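Local coordinates for protein Phenylalanine/tyrosine ammonia-lyase (Rhodosporidium toruloides, PDB 1Y2M) that catalyses the non-oxidative deamination of L-phenylalanine and L-tyrosine to trans-cinnamate and p-coumarate, working as a homotetramer built as a dimer of dimers, at residues P81-D86 with F194-I199; L162-G167 with T272-S277. All blocks are in the same frame, centred on the assembly; numbering follows the deposited sequence. Where two conformers were deposited one is given.

Contact 1: residues P81-D86 with F194-I199; sequences PVRVKD and FLNHGI
The edge of the small two-stranded parallel sheet 60-62/82-84 is met here by the last turn of helix 185-197, through a side-chain amide that pairs with the backbone of one strand residue. N196 makes two hydrogen bonds to V82: V82 N donates to N196 OD1 at 2.8 Å, and N196 ND2 donates to V82 O at 2.7 Å. Both are nearly straight, with N-H...acceptor angles of 162° and 160°, and V82 O lies close to the plane of the amide. With CG anti to its own carbonyl carbon (chi1 -63°), the amide carbon is carried toward the strand, N196 CG lying 3.4 Å from V82 O. Around the amide, P81 CA approaches N196 OD1 at 3.4 Å, while R83 CG passes N196 ND2 at 4.0 Å. Beside the polar pair, L195 CD1 packs on V82 CB and CG1, each at 4.1 Å. The helix ends just beyond in a Schellman motif, with G198 at positive phi, I199 N bonded back to F194 O and G198 N to L195 O. The strand's other neighbour is 60-62, whose L60 and L62 pair with the backbone of P81, R83 and K85. The amide therefore satisfies both the N-H and the C=O of V82, and this pairing fixes which end of the amide is oxygen and which is nitrogen.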
loop_
_atom_site.group_PDB
_atom_site.type_symbol
_atom_site.label_atom_id
_atom_site.label_comp_id
_atom_site.label_asym_id
_atom_site.label_seq_id
_atom_site.Cartn_x
_atom_site.Cartn_y
_atom_site.Cartn_z
ATOM N N PRO B 81 -8.105 40.606 -1.879
ATOM C CA PRO B 81 -7.394 41.216 -3.003
ATOM C C PRO B 81 -5.899 40.931 -2.910
ATOM O O PRO B 81 -5.368 40.858 -1.808
ATOM C CB PRO B 81 -7.630 42.710 -2.814
ATOM C CG PRO B 81 -8.807 42.813 -1.957
ATOM C CD PRO B 81 -8.769 41.621 -1.052
ATOM N N VAL B 82 -5.224 40.831 -4.044
ATOM C CA VAL B 82 -3.809 40.482 -4.087
ATOM C C VAL B 82 -3.131 41.446 -5.052
ATOM O O VAL B 82 -3.671 41.738 -6.132
ATOM C CB VAL B 82 -3.606 39.011 -4.540
ATOM C CG1 VAL B 82 -2.141 38.665 -4.711
ATOM C CG2 VAL B 82 -4.282 38.068 -3.597
ATOM N N ARG B 83 -1.975 41.970 -4.663
ATOM C CA ARG B 83 -1.148 42.743 -5.583
ATOM C C ARG B 83 0.352 42.559 -5.302
ATOM O O ARG B 83 0.765 42.253 -4.190
ATOM C CB ARG B 83 -1.511 44.249 -5.491
ATOM C CG ARG B 83 -2.873 44.627 -6.103
ATOM C CD ARG B 83 -3.308 46.055 -5.725
ATOM N NE ARG B 83 -3.896 46.830 -6.825
ATOM C CZ ARG B 83 -3.202 47.345 -7.849
ATOM N NH1 ARG B 83 -1.889 47.137 -7.958
ATOM N NH2 ARG B 83 -3.826 48.055 -8.791
ATOM N N VAL B 84 1.162 42.756 -6.322
ATOM C CA VAL B 84 2.590 42.920 -6.104
ATOM C C VAL B 84 2.796 44.163 -5.264
ATOM O O VAL B 84 2.268 45.213 -5.553
ATOM C CB VAL B 84 3.362 43.057 -7.425
ATOM C CG1 VAL B 84 4.821 43.332 -7.153
ATOM C CG2 VAL B 84 3.197 41.808 -8.262
ATOM N N LYS B 85 3.631 44.050 -4.238
ATOM C CA LYS B 85 3.887 45.174 -3.364
ATOM C C LYS B 85 4.220 46.431 -4.164
ATOM O O LYS B 85 5.020 46.400 -5.096
ATOM C CB LYS B 85 5.021 44.854 -2.394
ATOM C CG LYS B 85 5.269 45.984 -1.432
ATOM C CD LYS B 85 5.993 45.553 -0.194
ATOM C CE LYS B 85 6.314 46.746 0.710
ATOM N NZ LYS B 85 7.781 46.895 0.794
ATOM N N ASP B 86 3.588 47.536 -3.759
ATOM C CA ASP B 86 3.759 48.841 -4.375
ATOM C C ASP B 86 5.061 49.389 -3.817
ATOM O O ASP B 86 5.070 50.109 -2.811
ATOM C CB ASP B 86 2.537 49.701 -4.000
ATOM C CG ASP B 86 2.483 51.027 -4.733
ATOM O OD1 ASP B 86 1.459 51.739 -4.593
ATOM O OD2 ASP B 86 3.450 51.369 -5.432
ATOM N N PHE B 194 -6.506 38.792 -12.746
ATOM C CA PHE B 194 -7.387 37.625 -12.722
ATOM C C PHE B 194 -7.887 37.356 -11.324
ATOM O O PHE B 194 -9.089 37.144 -11.095
ATOM C CB PHE B 194 -6.711 36.378 -13.272
ATOM C CG PHE B 194 -6.836 36.222 -14.762
ATOM C CD1 PHE B 194 -6.875 37.308 -15.607
ATOM C CD2 PHE B 194 -6.891 34.965 -15.303
ATOM C CE1 PHE B 194 -6.986 37.101 -16.983
ATOM C CE2 PHE B 194 -6.992 34.761 -16.639
ATOM C CZ PHE B 194 -7.048 35.820 -17.480
ATOM N N LEU B 195 -6.981 37.345 -10.348
ATOM C CA LEU B 195 -7.415 37.133 -8.976
ATOM C C LEU B 195 -8.460 38.166 -8.531
ATOM O O LEU B 195 -9.465 37.817 -7.943
ATOM C CB LEU B 195 -6.211 37.151 -7.990
ATOM C CG LEU B 195 -5.315 35.882 -8.070
ATOM C CD1 LEU B 195 -3.941 36.154 -7.479
ATOM C CD2 LEU B 195 -5.962 34.710 -7.374
ATOM N N ASN B 196 -8.177 39.426 -8.781
ATOM C CA ASN B 196 -8.950 40.510 -8.183
ATOM C C ASN B 196 -10.275 40.698 -8.874
ATOM O O ASN B 196 -11.167 41.290 -8.304
ATOM C CB ASN B 196 -8.141 41.789 -8.137
ATOM C CG ASN B 196 -6.912 41.651 -7.255
ATOM O OD1 ASN B 196 -6.903 40.840 -6.333
ATOM N ND2 ASN B 196 -5.881 42.444 -7.528
ATOM N N HIS B 197 -10.376 40.198 -10.097
ATOM C CA HIS B 197 -11.643 40.207 -10.848
ATOM C C HIS B 197 -12.338 38.830 -10.837
ATOM O O HIS B 197 -13.366 38.665 -11.479
ATOM C CB HIS B 197 -11.402 40.654 -12.288
ATOM C CG HIS B 197 -10.990 42.089 -12.410
ATOM N ND1 HIS B 197 -11.826 43.123 -12.061
ATOM C CD2 HIS B 197 -9.823 42.659 -12.785
ATOM C CE1 HIS B 197 -11.198 44.274 -12.251
ATOM N NE2 HIS B 197 -9.978 44.021 -12.685
ATOM N N GLY B 198 -11.822 37.860 -10.081
ATOM C CA GLY B 198 -12.466 36.580 -9.947
ATOM C C GLY B 198 -12.546 35.794 -11.238
ATOM O O GLY B 198 -13.552 35.071 -11.492
ATOM N N ILE B 199 -11.494 35.898 -12.040
ATOM C CA ILE B 199 -11.358 35.085 -13.280
ATOM C C ILE B 199 -10.445 33.918 -12.929
ATOM O O ILE B 199 -9.313 34.142 -12.531
ATOM C CB ILE B 199 -10.731 35.897 -14.400
ATOM C CG1 ILE B 199 -11.588 37.121 -14.728
ATOM C CG2 ILE B 199 -10.574 34.985 -15.620
ATOM C CD1 ILE B 199 -10.902 38.080 -15.644
#

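Contact 2: residues L162-G167 with T272-S277; sequences LEVVRG and TAVSAS
S277 OG meets V164 O where the start of helix 162-176 crosses the first turn of helix 273-303, a buried helix-helix contact of this mainly helical subunit. The two short axes approach to 8.2 Å, with 122° between their N-to-C directions.

The polar part is one hydrogen bond. S277 OG donates to V164 O at 2.8 Å, in the carbonyl plane and on a lone pair, with a C=O...donor angle of 121°. The hydroxyl is set there by a chi1 of 175°, which puts OG anti to the backbone N.

The serine side chain also packs closely on the backbone of G167. G167 CA lies 3.2 Å from S277 OG, and S277 CB is 3.6 Å from G167 C. A CB on G167 would point toward the serine and fall 2.2 Å from S277 OG, a clash, so with the helices this close and the serine in this rotamer a glycine fits where a side chain would not; the CA atoms of G167 and S277 are 4.9 Å apart.

Apolar contact is lighter. V164 CG1 lies 4.2 Å from V274 CG1, beside the carbonyl oxygen of V274, and V164 also touches M278 and L281 further along helix 273-303. The A168 side chain adds to the packing against both V274 and S277. V274 lies about 11 Å, side chain to side chain, from N270, a probable cinnamate-binding residue.

An alanine in place of S277 would probably leave V164 O without this cross-helix donor and open a small gap against G167 CA. A glycine on one helix and a small hydroxyl residue on the other allow the close crossing, and the buried hydroxyl finds its acceptor in the neighbouring backbone.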
loop_
_atom_site.group_PDB
_atom_site.type_symbol
_atom_site.label_atom_id
_atom_site.label_comp_id
_atom_site.label_asym_id
_atom_site.label_seq_id
_atom_site.Cartn_x
_atom_site.Cartn_y
_atom_site.Cartn_z
ATOM N N LEU B 162 -11.506 25.516 -8.021
ATOM C CA LEU B 162 -11.249 26.937 -8.283
ATOM C C LEU B 162 -10.266 27.486 -7.197
ATOM O O LEU B 162 -9.346 28.264 -7.487
ATOM C CB LEU B 162 -12.553 27.754 -8.346
ATOM C CG LEU B 162 -13.492 27.260 -9.466
ATOM C CD1 LEU B 162 -14.761 28.100 -9.336
ATOM C CD2 LEU B 162 -12.852 27.379 -10.806
ATOM N N GLU B 163 -10.458 27.089 -5.939
ATOM C CA GLU B 163 -9.607 27.609 -4.857
ATOM C C GLU B 163 -8.136 27.223 -5.067
ATOM O O GLU B 163 -7.217 27.977 -4.719
ATOM C CB GLU B 163 -10.079 27.157 -3.450
ATOM C CG GLU B 163 -10.092 25.678 -3.209
ATOM C CD GLU B 163 -10.460 25.250 -1.777
ATOM O OE1 GLU B 163 -11.280 25.936 -1.169
ATOM O OE2 GLU B 163 -9.911 24.253 -1.227
ATOM N N VAL B 164 -7.898 26.033 -5.617
ATOM C CA VAL B 164 -6.547 25.588 -5.809
ATOM C C VAL B 164 -5.892 26.454 -6.856
ATOM O O VAL B 164 -4.750 26.894 -6.717
ATOM C CB VAL B 164 -6.535 24.109 -6.217
ATOM C CG1 VAL B 164 -5.163 23.690 -6.746
ATOM C CG2 VAL B 164 -6.917 23.263 -4.981
ATOM N N VAL B 165 -6.639 26.703 -7.919
ATOM C CA VAL B 165 -6.161 27.587 -8.999
ATOM C C VAL B 165 -5.841 28.995 -8.516
ATOM O O VAL B 165 -4.776 29.544 -8.830
ATOM C CB VAL B 165 -7.098 27.612 -10.223
ATOM C CG1 VAL B 165 -6.530 28.555 -11.301
ATOM C CG2 VAL B 165 -7.295 26.193 -10.754
ATOM N N ARG B 166 -6.727 29.562 -7.694
ATOM C CA ARG B 166 -6.463 30.883 -7.121
ATOM C C ARG B 166 -5.211 30.875 -6.241
ATOM O O ARG B 166 -4.376 31.777 -6.337
ATOM C CB ARG B 166 -7.642 31.335 -6.260
ATOM C CG ARG B 166 -8.841 31.837 -7.142
ATOM C CD ARG B 166 -9.939 32.426 -6.321
ATOM N NE ARG B 166 -9.495 33.490 -5.414
ATOM C CZ ARG B 166 -9.428 34.781 -5.739
ATOM N NH1 ARG B 166 -9.728 35.199 -6.967
ATOM N NH2 ARG B 166 -9.014 35.688 -4.860
ATOM N N GLY B 167 -5.079 29.860 -5.377
ATOM C CA GLY B 167 -3.895 29.764 -4.536
ATOM C C GLY B 167 -2.627 29.642 -5.388
ATOM O O GLY B 167 -1.599 30.224 -5.068
ATOM N N THR B 272 6.278 24.996 -8.775
ATOM C CA THR B 272 5.587 24.116 -7.870
ATOM C C THR B 272 4.290 24.759 -7.331
ATOM O O THR B 272 3.684 24.254 -6.394
ATOM C CB THR B 272 6.473 23.709 -6.685
ATOM O OG1 THR B 272 6.652 24.837 -5.808
ATOM C CG2 THR B 272 7.804 23.194 -7.147
ATOM N N ALA B 273 3.841 25.849 -7.941
ATOM C CA ALA B 273 2.734 26.611 -7.350
ATOM C C ALA B 273 1.424 25.875 -7.192
ATOM O O ALA B 273 0.646 26.166 -6.297
ATOM C CB ALA B 273 2.522 27.911 -8.086
ATOM N N VAL B 274 1.110 24.941 -8.097
ATOM C CA VAL B 274 -0.191 24.300 -8.043
ATOM C C VAL B 274 -0.203 23.279 -6.906
ATOM O O VAL B 274 -1.099 23.277 -6.067
ATOM C CB VAL B 274 -0.519 23.662 -9.376
ATOM C CG1 VAL B 274 -1.863 22.941 -9.298
ATOM C CG2 VAL B 274 -0.487 24.724 -10.515
ATOM N N SER B 275 0.812 22.428 -6.850
ATOM C CA SER B 275 0.899 21.488 -5.726
ATOM C C SER B 275 1.071 22.207 -4.395
ATOM O O SER B 275 0.455 21.818 -3.394
ATOM C CB SER B 275 2.032 20.493 -5.946
ATOM O OG SER B 275 3.223 21.195 -6.222
ATOM N N ALA B 276 1.886 23.263 -4.361
ATOM C CA ALA B 276 2.019 24.047 -3.116
ATOM C C ALA B 276 0.658 24.660 -2.701
ATOM O O ALA B 276 0.318 24.746 -1.501
ATOM C CB ALA B 276 3.062 25.113 -3.272
ATOM N N SER B 277 -0.083 25.163 -3.677
ATOM C CA SER B 277 -1.395 25.709 -3.368
ATOM C C SER B 277 -2.282 24.638 -2.725
ATOM O O SER B 277 -2.848 24.798 -1.633
ATOM C CB SER B 277 -2.068 26.197 -4.627
ATOM O OG SER B 277 -3.376 26.600 -4.269
#

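Overall arrangement
Contacts 1 and 2 lie 15 Å apart, centre to centre, on the same side of the chain's centre and both within the aromatic amino acid lyase region. Their segments alternate along the sequence: 81-86, 162-167, 194-199, then 272-277. Helices 162-176 and 185-197 are consecutive in the chain, and they join the two contacts directly, since R166 NH1 lies 2.8 Å from L195 O, a probable hydrogen bond. M169 and T170 of helix 162-176 also pack on L195. Helix 162-176 is thus the shared element: it packs on helix 185-197, on strand 82-84 through V173 on V84, and on the long helix 273-303, tying together parts of the chain far apart in sequence.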